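Local coordinates for protein BexL (Amycolatopsis orientalis, PDB 4XRW) that probably cyclises and aromatises a poly-beta-ketone chain, with loss of water, as a di-domain aromatase/cyclase of the BE-7585A type II polyketide pathway, at residues A[175-180]-A[309-314]; A[248-253]-A[258-263]. All blocks are in the same frame, centred on the assembly; numbering follows the deposited sequence.

From the N terminus the chain first builds one antiparallel sheet and helix 138-166, a domain that holds neither contact. Edge strand 172-181 then opens the second helix-grip domain and carries 175-180. The rest of its antiparallel sheet follows; within it, contact 2 closes the short turn between 248-253 and 258-263, a hairpin of neighbouring strands. After strand 274-284 and the short helix 289-293 the chain enters helix 299-326, whose segment 309-314 packs against 175-180 and closes contact 1, so contact 2 is nested inside that loop. The two centres are about 15 Å apart, yet the contacts touch: L310 CD2 lies 3.8 Å from H260 CE1, joining helix to hairpin.

Contact 1 of 2, residues A[175-180]-A[309-314]; sequences FTDTVR and ALSTNS
S311 OG donates a very short hydrogen bond to D177 OD2, 2.5 Å away, which joins segment 309-314 of helix 299-326 to strand segment 175-180; D177 CA and S311 CA are 6.9 Å apart. The serine hydroxyl stands opposite its own backbone N (chi1 -177°), a torsion that carries it off the helix to the carboxylate. Beside this polar grip is an apolar one. The F175 ring meets the helix with its far end: CZ lies 3.7 Å from L310 CB, which sits at the ring edge and in its plane, while CE1 is 3.6 Å from S311 CB. Replacing F175 by an alanine would probably open a gap beneath L310 and S311, leaving the S311-D177 bond as the main side-chain tie between these segments. In the next shell, R315 adds weak, longer-range support to both polar groups, through a weak hydrogen bond to S311 and a long ion pair with D177. H280, whose ring meets that of F175, pairs with the F175 backbone and takes part in a hydrogen bond with S314 OG. The axes of the two segments approach to 9.1 Å and lie 18° from parallel, so here the helix runs along the edge strand. An antiparallel sheet curling round a long C-terminal helix in this way characterises the helix-grip fold.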
loop_
_atom_site.group_PDB
_atom_site.type_symbol
_atom_site.label_atom_id
_atom_site.label_comp_id
_atom_site.label_asym_id
_atom_site.label_seq_id
_atom_site.Cartn_x
_atom_site.Cartn_y
_atom_site.Cartn_z
ATOM N N PHE A 175 -6.737 -9.337 8.876
ATOM C CA PHE A 175 -8.050 -9.739 9.390
ATOM C C PHE A 175 -9.125 -8.861 8.756
ATOM O O PHE A 175 -8.829 -7.755 8.295
ATOM C CB PHE A 175 -8.093 -9.639 10.915
ATOM C CG PHE A 175 -7.930 -8.248 11.442
ATOM C CD1 PHE A 175 -9.041 -7.433 11.638
ATOM C CD2 PHE A 175 -6.683 -7.743 11.741
ATOM C CE1 PHE A 175 -8.897 -6.144 12.128
ATOM C CE2 PHE A 175 -6.534 -6.449 12.222
ATOM C CZ PHE A 175 -7.643 -5.650 12.409
ATOM N N THR A 176 -10.354 -9.370 8.731
ATOM C CA THR A 176 -11.480 -8.690 8.092
ATOM C C THR A 176 -12.710 -8.663 9.014
ATOM O O THR A 176 -12.979 -9.635 9.712
ATOM C CB THR A 176 -11.851 -9.373 6.773
ATOM O OG1 THR A 176 -10.722 -9.367 5.880
ATOM C CG2 THR A 176 -13.015 -8.681 6.108
ATOM N N ASP A 177 -13.432 -7.542 9.033
ATOM C CA ASP A 177 -14.742 -7.474 9.711
ATOM C C ASP A 177 -15.805 -7.224 8.663
ATOM O O ASP A 177 -15.576 -6.451 7.746
ATOM C CB ASP A 177 -14.764 -6.385 10.770
ATOM C CG ASP A 177 -13.941 -6.740 11.984
ATOM O OD1 ASP A 177 -14.322 -7.670 12.729
ATOM O OD2 ASP A 177 -12.929 -6.074 12.213
ATOM N N THR A 178 -16.958 -7.886 8.779
ATOM C CA THR A 178 -17.982 -7.819 7.763
ATOM C C THR A 178 -19.307 -7.474 8.428
ATOM O O THR A 178 -19.552 -7.895 9.555
ATOM C CB THR A 178 -18.121 -9.162 7.008
ATOM O OG1 THR A 178 -16.974 -9.362 6.172
ATOM C CG2 THR A 178 -19.357 -9.184 6.142
ATOM N N VAL A 179 -20.127 -6.698 7.730
ATOM C CA VAL A 179 -21.519 -6.514 8.133
ATOM C C VAL A 179 -22.403 -6.550 6.916
ATOM O O VAL A 179 -22.032 -6.087 5.837
ATOM C CB VAL A 179 -21.728 -5.207 8.928
ATOM C CG1 VAL A 179 -20.723 -5.098 10.051
ATOM C CG2 VAL A 179 -21.652 -3.998 8.062
ATOM N N ARG A 180 -23.606 -7.098 7.081
ATOM C CA ARG A 180 -24.587 -7.085 6.017
ATOM C C ARG A 180 -25.467 -5.849 6.178
ATOM O O ARG A 180 -25.912 -5.539 7.280
ATOM C CB ARG A 180 -25.418 -8.380 6.032
ATOM C CG ARG A 180 -24.537 -9.633 6.087
ATOM C CD ARG A 180 -24.302 -10.230 4.703
ATOM N NE ARG A 180 -25.565 -10.583 4.053
ATOM C CZ ARG A 180 -25.753 -11.652 3.281
ATOM N NH1 ARG A 180 -24.757 -12.502 3.050
ATOM N NH2 ARG A 180 -26.947 -11.872 2.743
ATOM N N ALA A 309 -7.847 -2.615 18.504
ATOM C CA ALA A 309 -8.043 -1.203 18.248
ATOM C C ALA A 309 -8.589 -0.983 16.822
ATOM O O ALA A 309 -9.590 -0.290 16.632
ATOM C CB ALA A 309 -6.752 -0.433 18.454
ATOM N N LEU A 310 -7.946 -1.592 15.828
ATOM C CA LEU A 310 -8.370 -1.437 14.442
ATOM C C LEU A 310 -9.745 -2.036 14.181
ATOM O O LEU A 310 -10.564 -1.442 13.485
ATOM C CB LEU A 310 -7.339 -2.082 13.497
ATOM C CG LEU A 310 -5.986 -1.390 13.476
ATOM C CD1 LEU A 310 -5.066 -2.208 12.568
ATOM C CD2 LEU A 310 -6.053 0.063 13.008
ATOM N N SER A 311 -9.995 -3.214 14.737
ATOM C CA SER A 311 -11.215 -3.951 14.455
ATOM C C SER A 311 -12.399 -3.286 15.138
ATOM O O SER A 311 -13.502 -3.258 14.597
ATOM C CB SER A 311 -11.093 -5.397 14.921
ATOM O OG SER A 311 -12.247 -6.153 14.583
ATOM N N THR A 312 -12.155 -2.738 16.317
ATOM C CA THR A 312 -13.177 -1.979 17.019
ATOM C C THR A 312 -13.625 -0.740 16.210
ATOM O O THR A 312 -14.826 -0.550 16.004
ATOM C CB THR A 312 -12.667 -1.587 18.411
ATOM O OG1 THR A 312 -12.565 -2.778 19.208
ATOM C CG2 THR A 312 -13.605 -0.606 19.109
ATOM N N ASN A 313 -12.678 0.075 15.749
ATOM C CA ASN A 313 -12.990 1.265 14.978
ATOM C C ASN A 313 -13.652 0.899 13.658
ATOM O O ASN A 313 -14.525 1.621 13.193
ATOM C CB ASN A 313 -11.732 2.111 14.688
ATOM C CG ASN A 313 -11.409 3.141 15.789
ATOM O OD1 ASN A 313 -12.253 3.503 16.611
ATOM N ND2 ASN A 313 -10.172 3.633 15.778
ATOM N N SER A 314 -13.238 -0.209 13.041
ATOM C CA SER A 314 -13.830 -0.603 11.764
ATOM C C SER A 314 -15.289 -1.078 11.898
ATOM O O SER A 314 -16.151 -0.709 11.090
ATOM C CB SER A 314 -12.994 -1.708 11.093
ATOM O OG SER A 314 -11.884 -1.156 10.404
#

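Contact 2 of 2, residues A[248-253]-A[258-263]; sequences YKQTTL and TLHTGR
Q250 reaches over to H260, its side chain stretched out from a CB that already lies 3.6 Å from H260 O. CG continues opposite the backbone N and carries the amide to the imidazole. There OE1 accepts a nearly straight hydrogen bond from H260 ND1, at 2.7 Å and 171°; OE1 lies in the imidazole plane, although the amide is turned 75° from it. NE2, the other tip atom, donates to T252 O at 2.8 Å, so the amide is fixed at both ends. Across the ring, H260 NE2 is hydrogen-bonded to H280 ND1, and the imidazole is thus held from two sides. These groups sit at the turn end of an antiparallel beta hairpin in the helix-grip sheet: Y248 and G262 form a hydrogen-bonded pair, K249 and T261 a non-hydrogen-bonded one, and Q250 N adds a bond to H260 O. Beyond that, water 1 bridges Q250 O and H260 N. G262, having no side chain, lets the Y248 ring lie close: its CA is 3.8 Å from the ring centroid, a CH-pi contact over one face. Y248 and H260 form an offset edge-to-face pair, the Y248 edge toward the H260 face, centroids 6.0 Å apart.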
loop_
_atom_site.group_PDB
_atom_site.type_symbol
_atom_site.label_atom_id
_atom_site.label_comp_id
_atom_site.label_asym_id
_atom_site.label_seq_id
_atom_site.Cartn_x
_atom_site.Cartn_y
_atom_site.Cartn_z
ATOM N N TYR A 248 -6.458 1.522 0.842
ATOM C CA TYR A 248 -5.673 2.581 1.465
ATOM C C TYR A 248 -4.420 2.081 2.132
ATOM O O TYR A 248 -4.237 0.866 2.357
ATOM C CB TYR A 248 -6.526 3.375 2.476
ATOM C CG TYR A 248 -7.026 2.571 3.663
ATOM C CD1 TYR A 248 -6.335 2.568 4.858
ATOM C CD2 TYR A 248 -8.199 1.825 3.573
ATOM C CE1 TYR A 248 -6.803 1.845 5.963
ATOM C CE2 TYR A 248 -8.675 1.095 4.666
ATOM C CZ TYR A 248 -7.955 1.105 5.848
ATOM O OH TYR A 248 -8.392 0.397 6.945
ATOM N N LYS A 249 -3.538 3.037 2.395
ATOM C CA LYS A 249 -2.317 2.806 3.140
ATOM C C LYS A 249 -2.123 3.939 4.112
ATOM O O LYS A 249 -2.276 5.119 3.730
ATOM C CB LYS A 249 -1.086 2.699 2.209
ATOM C CG LYS A 249 0.233 2.740 2.967
ATOM C CD LYS A 249 1.424 2.462 2.062
ATOM C CE LYS A 249 1.700 0.984 1.876
ATOM N NZ LYS A 249 2.947 0.704 1.049
ATOM N N GLN A 250 -1.784 3.585 5.351
ATOM C CA GLN A 250 -1.479 4.575 6.376
ATOM C C GLN A 250 -0.066 5.090 6.179
ATOM O O GLN A 250 0.898 4.315 6.119
ATOM C CB GLN A 250 -1.643 3.995 7.783
ATOM C CG GLN A 250 -1.569 5.017 8.851
ATOM C CD GLN A 250 -2.013 4.507 10.240
ATOM O OE1 GLN A 250 -2.836 3.618 10.337
ATOM N NE2 GLN A 250 -1.488 5.114 11.295
ATOM N N THR A 251 0.076 6.400 6.055
ATOM C CA THR A 251 1.396 6.971 5.767
ATOM C C THR A 251 2.106 7.563 6.975
ATOM O O THR A 251 3.324 7.791 6.930
ATOM C CB THR A 251 1.279 8.040 4.686
ATOM O OG1 THR A 251 0.283 8.971 5.080
ATOM C CG2 THR A 251 0.898 7.385 3.353
ATOM N N THR A 252 1.372 7.795 8.059
ATOM C CA THR A 252 1.954 8.230 9.320
ATOM C C THR A 252 1.725 7.098 10.325
ATOM O O THR A 252 0.602 6.885 10.776
ATOM C CB THR A 252 1.327 9.537 9.819
ATOM O OG1 THR A 252 -0.090 9.372 9.891
ATOM C CG2 THR A 252 1.647 10.705 8.876
ATOM N N LEU A 253 2.772 6.344 10.634
ATOM C CA LEU A 253 2.604 5.132 11.434
ATOM C C LEU A 253 3.022 5.330 12.892
ATOM O O LEU A 253 3.991 6.040 13.167
ATOM C CB LEU A 253 3.408 3.969 10.837
ATOM C CG LEU A 253 3.044 3.530 9.412
ATOM C CD1 LEU A 253 4.213 2.843 8.718
ATOM C CD2 LEU A 253 1.848 2.589 9.439
ATOM N N THR A 258 4.989 -1.173 11.426
ATOM C CA THR A 258 5.854 -0.804 10.325
ATOM C C THR A 258 5.050 -0.658 9.032
ATOM O O THR A 258 5.495 0.013 8.106
ATOM C CB THR A 258 6.956 -1.834 10.106
ATOM O OG1 THR A 258 6.355 -3.105 9.898
ATOM C CG2 THR A 258 7.829 -1.908 11.306
ATOM N N LEU A 259 3.877 -1.284 8.975
ATOM C CA LEU A 259 2.989 -1.163 7.829
ATOM C C LEU A 259 1.561 -1.313 8.287
ATOM O O LEU A 259 1.255 -2.113 9.161
ATOM C CB LEU A 259 3.307 -2.234 6.768
ATOM C CG LEU A 259 2.306 -2.298 5.600
ATOM C CD1 LEU A 259 2.981 -2.063 4.283
ATOM C CD2 LEU A 259 1.515 -3.590 5.602
ATOM N N HIS A 260 0.668 -0.555 7.668
ATOM C CA HIS A 260 -0.749 -0.752 7.851
ATOM C C HIS A 260 -1.457 -0.371 6.559
ATOM O O HIS A 260 -1.470 0.796 6.175
ATOM C CB HIS A 260 -1.290 0.088 9.012
ATOM C CG HIS A 260 -2.778 0.029 9.124
ATOM N ND1 HIS A 260 -3.544 1.095 9.550
ATOM C CD2 HIS A 260 -3.643 -0.964 8.830
ATOM C CE1 HIS A 260 -4.818 0.761 9.507
ATOM N NE2 HIS A 260 -4.905 -0.483 9.082
ATOM N N THR A 261 -2.029 -1.359 5.906
ATOM C CA THR A 261 -2.818 -1.166 4.721
ATOM C C THR A 261 -4.206 -1.727 5.016
ATOM O O THR A 261 -4.399 -2.513 5.962
ATOM C CB THR A 261 -2.221 -1.881 3.500
ATOM O OG1 THR A 261 -2.183 -3.277 3.749
ATOM C CG2 THR A 261 -0.822 -1.397 3.200
ATOM N N GLY A 262 -5.170 -1.312 4.227
ATOM C CA GLY A 262 -6.529 -1.796 4.381
ATOM C C GLY A 262 -7.331 -1.675 3.115
ATOM O O GLY A 262 -6.907 -1.073 2.119
ATOM N N ARG A 263 -8.518 -2.267 3.142
ATOM C CA ARG A 263 -9.382 -2.311 2.003
ATOM C C ARG A 263 -10.844 -2.373 2.500
ATOM O O ARG A 263 -11.166 -3.198 3.366
ATOM C CB ARG A 263 -9.032 -3.515 1.141
ATOM C CG ARG A 263 -9.980 -3.835 0.027
ATOM C CD ARG A 263 -9.435 -5.039 -0.726
ATOM N NE ARG A 263 -10.126 -5.300 -1.980
ATOM C CZ ARG A 263 -9.523 -5.566 -3.141
ATOM N NH1 ARG A 263 -8.189 -5.591 -3.235
ATOM N NH2 ARG A 263 -10.267 -5.800 -4.223
HETATM O O HOH W 1 1.729 1.533 5.965
#